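Local coordinates for protein porin (Acinetobacter baumannii AB307-0294, PDB 5DL7) that forms a beta-barrel in the outer membrane and probably acts as a porin for small solutes, at residues E218-G232 / S244-K258. Numbering follows the deposited sequence.
Sequences ELKDIYQQQFLGFNG and SDVRFFNSEETGSKK. With CA (calcium ion), chain B.
Phe227 turns its ring edge onto one face of Phe249, with CD1 of Phe227 3.6 Å from CZ of Phe249 and the planes at 62°, a T-shaped pair. With CG anti to the backbone N (chi1 173°), the Phe227 ring leans along the sheet over Gly229 and meets CB and CG of Arg247 at its edge. On the other face of the sheet Phe230 lies alongside Val246, whose CB sits over the ring in a CH-pi contact, 4.0 Å from the centroid.

Amides take over farther along. Gln225, extended, sends NE2 to Ser251 OG (2.9 Å, nearly straight) and also to Pro294 O. On the face of Phe230 and Val246, Gln226 bends at chi2 (80°), and its OE1 accepts a hydrogen bond from Asn250 ND2 at 2.9 Å. Toward the other end, Arg247 grips Asp245 side-on, NE to OD1 and NH2 to OD2, and its NH1 bonds to Pro302 O.

Past the amides, at the turn, Asp221 O accepts from Lys258 N at 2.8 Å, while its OD1 takes Ser256 N from above the carboxylate plane. Nearby, Glu253 chelates calcium through both oxygens, joined by Glu261 and waters. Paired backbone bonds from Gln224-Glu252 to Gly232-Ser244 make this an antiparallel beta hairpin in an OprD-family porin barrel.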
loop_
_atom_site.group_PDB
_atom_site.type_symbol
_atom_site.label_atom_id
_atom_site.label_comp_id
_atom_site.label_asym_id
_atom_site.label_seq_id
_atom_site.Cartn_x
_atom_site.Cartn_y
_atom_site.Cartn_z
ATOM N N GLU A 218 -11.274 -14.643 3.357
ATOM C CA GLU A 218 -11.015 -15.920 2.698
ATOM C C GLU A 218 -10.687 -15.618 1.246
ATOM O O GLU A 218 -11.538 -15.168 0.495
ATOM C CB GLU A 218 -12.137 -16.900 2.861
ATOM C CG GLU A 218 -11.805 -18.216 2.164
ATOM C CD GLU A 218 -12.963 -19.209 2.222
ATOM O OE1 GLU A 218 -13.352 -19.534 3.299
ATOM O OE2 GLU A 218 -13.560 -19.444 1.198
ATOM N N LEU A 219 -9.484 -16.109 0.828
ATOM C CA LEU A 219 -9.146 -16.186 -0.636
ATOM C C LEU A 219 -9.335 -17.647 -1.000
ATOM O O LEU A 219 -8.608 -18.538 -0.486
ATOM C CB LEU A 219 -7.699 -15.774 -0.806
ATOM C CG LEU A 219 -7.105 -15.775 -2.185
ATOM C CD1 LEU A 219 -7.854 -14.787 -3.080
ATOM C CD2 LEU A 219 -5.643 -15.458 -2.172
ATOM N N LYS A 220 -10.351 -17.876 -1.824
ATOM C CA LYS A 220 -10.960 -19.239 -1.995
ATOM C C LYS A 220 -9.850 -20.230 -2.421
ATOM O O LYS A 220 -9.080 -19.956 -3.353
ATOM C CB LYS A 220 -11.993 -19.200 -3.067
ATOM C CG LYS A 220 -12.673 -20.582 -3.211
ATOM C CD LYS A 220 -13.709 -20.443 -4.262
ATOM C CE LYS A 220 -14.398 -21.767 -4.612
ATOM N NZ LYS A 220 -14.655 -21.511 -6.076
ATOM N N ASP A 221 -9.705 -21.342 -1.685
ATOM C CA ASP A 221 -8.763 -22.467 -1.968
ATOM C C ASP A 221 -7.333 -22.050 -1.796
ATOM O O ASP A 221 -6.415 -22.782 -2.248
ATOM C CB ASP A 221 -9.090 -22.976 -3.396
ATOM C CG ASP A 221 -10.322 -23.762 -3.463
ATOM O OD1 ASP A 221 -10.610 -24.572 -2.587
ATOM O OD2 ASP A 221 -11.025 -23.622 -4.493
ATOM N N ILE A 222 -7.030 -20.926 -1.135
ATOM C CA ILE A 222 -5.718 -20.440 -0.882
ATOM C C ILE A 222 -5.457 -20.214 0.592
ATOM O O ILE A 222 -4.712 -20.925 1.195
ATOM C CB ILE A 222 -5.285 -19.245 -1.749
ATOM C CG1 ILE A 222 -5.464 -19.625 -3.272
ATOM C CG2 ILE A 222 -3.855 -18.902 -1.455
ATOM C CD1 ILE A 222 -5.090 -18.487 -4.188
ATOM N N TYR A 223 -6.138 -19.244 1.175
ATOM C CA TYR A 223 -5.923 -18.975 2.628
ATOM C C TYR A 223 -7.182 -18.369 3.250
ATOM O O TYR A 223 -7.979 -17.724 2.541
ATOM C CB TYR A 223 -4.713 -18.175 2.938
ATOM C CG TYR A 223 -4.722 -16.752 2.494
ATOM C CD1 TYR A 223 -5.479 -15.797 3.224
ATOM C CD2 TYR A 223 -4.062 -16.257 1.419
ATOM C CE1 TYR A 223 -5.470 -14.476 2.828
ATOM C CE2 TYR A 223 -4.029 -14.921 1.044
ATOM C CZ TYR A 223 -4.753 -13.995 1.657
ATOM O OH TYR A 223 -4.828 -12.675 1.327
ATOM N N GLN A 224 -7.236 -18.500 4.584
ATOM C CA GLN A 224 -8.151 -17.681 5.443
ATOM C C GLN A 224 -7.258 -16.833 6.308
ATOM O O GLN A 224 -6.201 -17.286 6.756
ATOM C CB GLN A 224 -9.099 -18.550 6.309
ATOM C CG GLN A 224 -10.116 -19.156 5.441
ATOM C CD GLN A 224 -11.065 -20.063 6.221
ATOM O OE1 GLN A 224 -11.703 -21.072 5.627
ATOM N NE2 GLN A 224 -11.144 -19.798 7.490
ATOM N N GLN A 225 -7.699 -15.631 6.621
ATOM C CA GLN A 225 -6.905 -14.677 7.363
ATOM C C GLN A 225 -7.806 -13.837 8.327
ATOM O O GLN A 225 -8.843 -13.417 7.851
ATOM C CB GLN A 225 -6.072 -13.838 6.460
ATOM C CG GLN A 225 -5.197 -12.803 7.109
ATOM C CD GLN A 225 -4.377 -12.095 6.033
ATOM O OE1 GLN A 225 -4.809 -11.120 5.429
ATOM N NE2 GLN A 225 -3.159 -12.643 5.796
ATOM N N GLN A 226 -7.377 -13.761 9.579
ATOM C CA GLN A 226 -8.021 -12.754 10.451
ATOM C C GLN A 226 -7.092 -11.651 10.852
ATOM O O GLN A 226 -5.799 -11.827 10.861
ATOM C CB GLN A 226 -8.427 -13.452 11.709
ATOM C CG GLN A 226 -9.535 -14.482 11.583
ATOM C CD GLN A 226 -9.013 -15.834 11.044
ATOM O OE1 GLN A 226 -7.960 -16.319 11.457
ATOM N NE2 GLN A 226 -9.706 -16.325 10.076
ATOM N N PHE A 227 -7.608 -10.490 11.083
ATOM C CA PHE A 227 -6.834 -9.318 11.508
ATOM C C PHE A 227 -7.458 -8.786 12.793
ATOM O O PHE A 227 -8.698 -8.620 12.841
ATOM C CB PHE A 227 -6.974 -8.195 10.458
ATOM C CG PHE A 227 -6.355 -6.861 10.875
ATOM C CD1 PHE A 227 -4.983 -6.713 10.762
ATOM C CD2 PHE A 227 -7.130 -5.939 11.496
ATOM C CE1 PHE A 227 -4.422 -5.517 11.146
ATOM C CE2 PHE A 227 -6.559 -4.688 11.879
ATOM C CZ PHE A 227 -5.219 -4.528 11.737
ATOM N N LEU A 228 -6.611 -8.393 13.718
ATOM C CA LEU A 228 -7.052 -7.563 14.844
ATOM C C LEU A 228 -6.055 -6.421 14.951
ATOM O O LEU A 228 -4.843 -6.665 14.771
ATOM C CB LEU A 228 -6.935 -8.324 16.177
ATOM C CG LEU A 228 -7.919 -9.494 16.267
ATOM C CD1 LEU A 228 -7.546 -10.188 17.638
ATOM C CD2 LEU A 228 -9.353 -8.985 16.340
ATOM N N GLY A 229 -6.516 -5.252 15.270
ATOM C CA GLY A 229 -5.547 -4.102 15.355
ATOM C C GLY A 229 -6.117 -2.944 16.107
ATOM O O GLY A 229 -7.345 -2.823 16.270
ATOM N N PHE A 230 -5.228 -2.035 16.521
ATOM C CA PHE A 230 -5.695 -0.758 17.042
ATOM C C PHE A 230 -4.683 0.287 16.644
ATOM O O PHE A 230 -3.533 0.001 16.373
ATOM C CB PHE A 230 -5.906 -0.806 18.516
ATOM C CG PHE A 230 -4.686 -0.978 19.362
ATOM C CD1 PHE A 230 -3.892 0.121 19.696
ATOM C CD2 PHE A 230 -4.296 -2.177 19.810
ATOM C CE1 PHE A 230 -2.741 -0.040 20.436
ATOM C CE2 PHE A 230 -3.139 -2.352 20.600
ATOM C CZ PHE A 230 -2.382 -1.263 20.957
ATOM N N ASN A 231 -5.159 1.513 16.641
ATOM C CA ASN A 231 -4.265 2.674 16.464
ATOM C C ASN A 231 -4.773 3.894 17.195
ATOM O O ASN A 231 -5.966 4.065 17.363
ATOM C CB ASN A 231 -4.053 2.952 14.972
ATOM C CG ASN A 231 -5.279 3.417 14.231
ATOM O OD1 ASN A 231 -6.170 2.631 13.902
ATOM N ND2 ASN A 231 -5.345 4.757 13.928
ATOM N N GLY A 232 -3.862 4.710 17.702
ATOM C CA GLY A 232 -4.308 5.815 18.481
ATOM C C GLY A 232 -3.348 6.963 18.543
ATOM O O GLY A 232 -2.227 6.863 17.991
ATOM N N SER A 244 0.274 5.213 18.400
ATOM C CA SER A 244 0.378 3.708 18.349
ATOM C C SER A 244 -0.312 3.219 17.121
ATOM O O SER A 244 -1.328 3.755 16.653
ATOM C CB SER A 244 -0.186 3.020 19.690
ATOM O OG SER A 244 -1.528 3.466 19.767
ATOM N N ASP A 245 0.226 2.139 16.556
ATOM C CA ASP A 245 -0.431 1.414 15.493
ATOM C C ASP A 245 0.031 -0.011 15.634
ATOM O O ASP A 245 1.251 -0.269 15.452
ATOM C CB ASP A 245 0.040 1.936 14.172
ATOM C CG ASP A 245 -0.733 1.324 12.903
ATOM O OD1 ASP A 245 -1.381 0.316 12.970
ATOM O OD2 ASP A 245 -0.911 2.134 11.949
ATOM N N VAL A 246 -0.904 -0.911 15.897
ATOM C CA VAL A 246 -0.568 -2.298 16.175
ATOM C C VAL A 246 -1.434 -3.164 15.298
ATOM O O VAL A 246 -2.631 -2.932 15.166
ATOM C CB VAL A 246 -0.760 -2.679 17.679
ATOM C CG1 VAL A 246 -0.670 -4.150 17.966
ATOM C CG2 VAL A 246 0.178 -1.905 18.592
ATOM N N ARG A 247 -0.806 -4.177 14.706
ATOM C CA ARG A 247 -1.501 -5.052 13.708
ATOM C C ARG A 247 -1.152 -6.481 13.953
ATOM O O ARG A 247 0.052 -6.823 14.081
ATOM C CB ARG A 247 -1.124 -4.657 12.280
ATOM C CG ARG A 247 -1.513 -3.227 11.972
ATOM C CD ARG A 247 -1.178 -2.872 10.503
ATOM N NE ARG A 247 -1.197 -1.364 10.384
ATOM C CZ ARG A 247 -0.914 -0.658 9.339
ATOM N NH1 ARG A 247 -0.548 -1.216 8.242
ATOM N NH2 ARG A 247 -0.945 0.682 9.412
ATOM N N PHE A 248 -2.179 -7.322 14.038
ATOM C CA PHE A 248 -1.986 -8.754 14.190
ATOM C C PHE A 248 -2.741 -9.505 13.133
ATOM O O PHE A 248 -3.946 -9.228 12.860
ATOM C CB PHE A 248 -2.623 -9.177 15.506
ATOM C CG PHE A 248 -2.642 -10.644 15.717
ATOM C CD1 PHE A 248 -1.459 -11.366 15.869
ATOM C CD2 PHE A 248 -3.820 -11.355 15.696
ATOM C CE1 PHE A 248 -1.566 -12.789 16.138
ATOM C CE2 PHE A 248 -3.867 -12.797 15.881
ATOM C CZ PHE A 248 -2.740 -13.445 16.076
ATOM N N PHE A 249 -2.026 -10.427 12.459
ATOM C CA PHE A 249 -2.601 -11.334 11.427
ATOM C C PHE A 249 -2.487 -12.746 11.835
ATOM O O PHE A 249 -1.436 -13.150 12.364
ATOM C CB PHE A 249 -1.890 -11.059 10.035
ATOM C CG PHE A 249 -2.096 -9.727 9.456
ATOM C CD1 PHE A 249 -1.223 -8.734 9.806
ATOM C CD2 PHE A 249 -3.065 -9.516 8.564
ATOM C CE1 PHE A 249 -1.317 -7.436 9.301
ATOM C CE2 PHE A 249 -3.182 -8.214 7.987
ATOM C CZ PHE A 249 -2.305 -7.204 8.377
ATOM N N ASN A 250 -3.504 -13.481 11.492
ATOM C CA ASN A 250 -3.551 -14.958 11.655
ATOM C C ASN A 250 -4.005 -15.546 10.349
ATOM O O ASN A 250 -5.057 -15.221 9.830
ATOM C CB ASN A 250 -4.540 -15.379 12.794
ATOM C CG ASN A 250 -4.577 -16.867 13.056
ATOM O OD1 ASN A 250 -3.503 -17.390 13.388
ATOM N ND2 ASN A 250 -5.696 -17.528 12.863
ATOM N N SER A 251 -3.152 -16.495 9.834
ATOM C CA SER A 251 -3.405 -17.031 8.475
ATOM C C SER A 251 -3.213 -18.522 8.450
ATOM O O SER A 251 -2.282 -19.067 9.091
ATOM C CB SER A 251 -2.495 -16.392 7.411
ATOM O OG SER A 251 -2.496 -14.956 7.444
ATOM N N GLU A 252 -4.069 -19.188 7.705
ATOM C CA GLU A 252 -4.062 -20.673 7.547
ATOM C C GLU A 252 -4.498 -21.001 6.153
ATOM O O GLU A 252 -5.327 -20.334 5.573
ATOM C CB GLU A 252 -4.950 -21.330 8.630
ATOM C CG GLU A 252 -5.184 -22.718 8.568
ATOM C CD GLU A 252 -6.158 -23.336 9.707
ATOM O OE1 GLU A 252 -6.077 -24.533 9.904
ATOM O OE2 GLU A 252 -6.790 -22.602 10.378
ATOM N N GLU A 253 -4.044 -22.140 5.631
ATOM C CA GLU A 253 -4.491 -22.509 4.290
ATOM C C GLU A 253 -5.935 -22.990 4.338
ATOM O O GLU A 253 -6.452 -23.388 5.417
ATOM C CB GLU A 253 -3.566 -23.530 3.601
ATOM C CG GLU A 253 -3.730 -24.968 4.079
ATOM C CD GLU A 253 -3.232 -25.233 5.467
ATOM O OE1 GLU A 253 -3.441 -26.369 5.971
ATOM O OE2 GLU A 253 -2.428 -24.503 6.101
ATOM N N THR A 254 -6.605 -23.030 3.201
ATOM C CA THR A 254 -8.001 -23.551 3.174
ATOM C C THR A 254 -8.283 -24.228 1.833
ATOM O O THR A 254 -7.547 -23.983 0.859
ATOM C CB THR A 254 -8.881 -22.260 3.440
ATOM O OG1 THR A 254 -10.208 -22.673 3.596
ATOM C CG2 THR A 254 -8.903 -21.326 2.218
ATOM N N GLY A 255 -9.368 -24.999 1.791
ATOM C CA GLY A 255 -9.845 -25.667 0.581
ATOM C C GLY A 255 -8.773 -26.552 -0.050
ATOM O O GLY A 255 -8.030 -27.271 0.652
ATOM N N SER A 256 -8.567 -26.391 -1.324
ATOM C CA SER A 256 -7.608 -27.191 -2.065
ATOM C C SER A 256 -6.211 -26.780 -1.884
ATOM O O SER A 256 -5.265 -27.328 -2.492
ATOM C CB SER A 256 -8.049 -27.357 -3.560
ATOM O OG SER A 256 -7.873 -26.127 -4.146
ATOM N N LYS A 257 -5.945 -25.787 -1.116
ATOM C CA LYS A 257 -4.625 -25.255 -0.752
ATOM C C LYS A 257 -3.655 -25.082 -1.864
ATOM O O LYS A 257 -2.525 -25.669 -1.956
ATOM C CB LYS A 257 -4.015 -25.991 0.448
ATOM C CG LYS A 257 -3.957 -27.385 0.343
ATOM C CD LYS A 257 -3.159 -28.000 1.564
ATOM C CE LYS A 257 -3.100 -29.491 1.433
ATOM N NZ LYS A 257 -4.361 -30.093 1.834
ATOM N N LYS A 258 -4.047 -24.185 -2.759
ATOM C CA LYS A 258 -3.274 -24.075 -4.037
ATOM C C LYS A 258 -1.886 -23.655 -3.844
ATOM O O LYS A 258 -1.029 -23.841 -4.749
ATOM C CB LYS A 258 -3.983 -23.050 -4.908
ATOM C CG LYS A 258 -5.335 -23.530 -5.374
ATOM C CD LYS A 258 -5.944 -22.465 -6.289
ATOM C CE LYS A 258 -7.147 -23.037 -6.950
ATOM N NZ LYS A 258 -7.644 -21.989 -7.904
HETATM CA CA CA B . -2.010 -26.117 8.012
HETATM O O HOH W 1 -4.163 -26.193 9.021
HETATM O O HOH W 2 -2.042 -23.908 8.953
HETATM O O HOH W 3 -1.297 -26.827 10.259
HETATM O O HOH W 4 -2.159 -28.528 8.077
#